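Local structure of SusD/RagB family nutrient-binding outer membrane lipoprotein (Bacteroides vulgatus, 4F7A) at residues A[168-173]-A[229-234]. The protein probably binds glycans, perhaps mucin O-glycans, at the bacterial outer membrane as a SusD-like lipoprotein. Sequence-based numbering, arbitrary orientation.
Sequences ALDTYL and NSYGVI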
loop_
_atom_site.group_PDB
_atom_site.type_symbol
_atom_site.label_atom_id
_atom_site.label_comp_id
_atom_site.label_asym_id
_atom_site.label_seq_id
_atom_site.Cartn_x
_atom_site.Cartn_y
_atom_site.Cartn_z
ATOM N N ALA A 168 -25.100 6.717 -0.455
ATOM C CA ALA A 168 -25.278 7.857 -1.377
ATOM C C ALA A 168 -25.311 7.398 -2.849
ATOM O O ALA A 168 -26.183 7.806 -3.614
ATOM C CB ALA A 168 -24.173 8.894 -1.166
ATOM N N LEU A 169 -24.372 6.541 -3.227
ATOM C CA LEU A 169 -24.285 6.067 -4.617
ATOM C C LEU A 169 -25.447 5.159 -4.978
ATOM O O LEU A 169 -25.987 5.239 -6.082
ATOM C CB LEU A 169 -22.947 5.372 -4.869
ATOM C CG LEU A 169 -21.761 6.327 -5.014
ATOM C CD1 LEU A 169 -20.487 5.751 -4.426
ATOM C CD2 LEU A 169 -21.543 6.765 -6.450
ATOM N N ASP A 170 -25.861 4.312 -4.038
ATOM C CA ASP A 170 -27.041 3.468 -4.255
ATOM C C ASP A 170 -28.317 4.323 -4.371
ATOM O O ASP A 170 -29.140 4.119 -5.271
ATOM C CB ASP A 170 -27.153 2.439 -3.135
ATOM C CG ASP A 170 -28.392 1.589 -3.256
ATOM O OD1 ASP A 170 -28.533 0.914 -4.285
ATOM O OD2 ASP A 170 -29.221 1.617 -2.333
ATOM N N THR A 171 -28.475 5.305 -3.486
ATOM C CA THR A 171 -29.585 6.253 -3.627
ATOM C C THR A 171 -29.562 6.991 -4.969
ATOM O O THR A 171 -30.600 7.135 -5.636
ATOM C CB THR A 171 -29.603 7.269 -2.497
ATOM O OG1 THR A 171 -29.734 6.562 -1.274
ATOM C CG2 THR A 171 -30.800 8.237 -2.634
ATOM N N TYR A 172 -28.383 7.462 -5.368
ATOM C CA TYR A 172 -28.240 8.157 -6.645
ATOM C C TYR A 172 -28.807 7.286 -7.761
ATOM O O TYR A 172 -29.541 7.770 -8.622
ATOM C CB TYR A 172 -26.759 8.459 -6.911
ATOM C CG TYR A 172 -26.419 8.875 -8.326
ATOM C CD1 TYR A 172 -26.519 10.202 -8.728
ATOM C CD2 TYR A 172 -25.956 7.939 -9.246
ATOM C CE1 TYR A 172 -26.186 10.589 -10.027
ATOM C CE2 TYR A 172 -25.622 8.310 -10.539
ATOM C CZ TYR A 172 -25.738 9.633 -10.923
ATOM O OH TYR A 172 -25.404 9.978 -12.206
ATOM N N LEU A 173 -28.459 5.999 -7.748
ATOM C CA LEU A 173 -28.931 5.092 -8.791
ATOM C C LEU A 173 -30.417 4.801 -8.687
ATOM O O LEU A 173 -31.114 4.808 -9.709
ATOM C CB LEU A 173 -28.149 3.794 -8.797
ATOM C CG LEU A 173 -26.710 3.870 -9.342
ATOM C CD1 LEU A 173 -26.005 2.517 -9.056
ATOM C CD2 LEU A 173 -26.657 4.226 -10.865
ATOM N N ASN A 229 -22.700 -6.899 0.042
ATOM C CA ASN A 229 -23.255 -5.774 -0.687
ATOM C C ASN A 229 -23.506 -6.205 -2.133
ATOM O O ASN A 229 -22.634 -6.809 -2.776
ATOM C CB ASN A 229 -22.335 -4.564 -0.566
ATOM C CG ASN A 229 -22.896 -3.316 -1.273
ATOM O OD1 ASN A 229 -22.926 -3.268 -2.481
ATOM N ND2 ASN A 229 -23.326 -2.321 -0.504
ATOM N N SER A 230 -24.701 -5.914 -2.635
ATOM C CA SER A 230 -25.131 -6.436 -3.931
ATOM C C SER A 230 -24.305 -5.910 -5.119
ATOM O O SER A 230 -24.347 -6.504 -6.180
ATOM C CB SER A 230 -26.617 -6.120 -4.147
ATOM O OG SER A 230 -26.786 -4.719 -4.211
ATOM N N TYR A 231 -23.577 -4.797 -4.955
ATOM C CA TYR A 231 -22.774 -4.259 -6.063
ATOM C C TYR A 231 -21.467 -5.031 -6.309
ATOM O O TYR A 231 -20.841 -4.845 -7.341
ATOM C CB TYR A 231 -22.492 -2.758 -5.886
ATOM C CG TYR A 231 -23.735 -1.920 -6.047
ATOM C CD1 TYR A 231 -24.554 -1.654 -4.967
ATOM C CD2 TYR A 231 -24.122 -1.427 -7.305
ATOM C CE1 TYR A 231 -25.703 -0.899 -5.119
ATOM C CE2 TYR A 231 -25.278 -0.670 -7.453
ATOM C CZ TYR A 231 -26.072 -0.423 -6.346
ATOM O OH TYR A 231 -27.238 0.326 -6.443
ATOM N N GLY A 232 -21.076 -5.893 -5.371
ATOM C CA GLY A 232 -19.950 -6.798 -5.576
ATOM C C GLY A 232 -18.626 -6.196 -5.161
ATOM O O GLY A 232 -18.585 -5.068 -4.682
ATOM N N VAL A 233 -17.555 -6.984 -5.333
ATOM C CA VAL A 233 -16.191 -6.541 -5.104
ATOM C C VAL A 233 -15.417 -6.784 -6.397
ATOM O O VAL A 233 -15.906 -7.457 -7.316
ATOM C CB VAL A 233 -15.523 -7.281 -3.922
ATOM C CG1 VAL A 233 -16.223 -6.950 -2.569
ATOM C CG2 VAL A 233 -15.491 -8.815 -4.147
ATOM N N ILE A 234 -14.226 -6.214 -6.482
ATOM C CA ILE A 234 -13.426 -6.315 -7.697
ATOM C C ILE A 234 -12.915 -7.740 -7.858
ATOM O O ILE A 234 -12.286 -8.282 -6.954
ATOM C CB ILE A 234 -12.273 -5.286 -7.682
ATOM C CG1 ILE A 234 -12.853 -3.857 -7.635
ATOM C CG2 ILE A 234 -11.392 -5.444 -8.953
ATOM C CD1 ILE A 234 -11.833 -2.807 -7.330
#
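Y231 reaches across to the helix of D170 and L173 with the far end of its ring. Its hydroxyl donates a hydrogen bond to D170, with OH and OD1 2.6 Å apart. OD1 accepts with its anti lone pair, the one turned away from OD2, and lies at the ring edge, near the ring plane. The carboxylate itself is turned 72° from that plane. CB of D170 points toward the loop, and CG anti to the backbone N (chi1 177°) carries OD1 on to the hydroxyl. The two side chains meet at about a right angle. OD2 is engaged separately, in a salt bridge to K174, one helical turn on. Both oxygens of the carboxylate thus have partners, which probably favours its charged form.

The apolar part is small. L173 brings one methyl, CD1, to 3.6 Å from both CE2 and OH of Y231, the side chains lying antiparallel. The approach is oblique to the ring.

The base of the tyrosine is set by its own loop. N229 to G232 form a type I beta turn. N229 OD1 also accepts from Y231 N at 3.0 Å, an Asx turn.

This surface contact of the largely helical, TPR-like SusD/RagB fold joins helix 151-174 to the loop between helix 216-228 and strand 241-243. Helix 193-210 bridges the two sides: its I197 touches both L169 and Y231, and N201 ND2 hydrogen-bonds to N229 OD1 and G232 O.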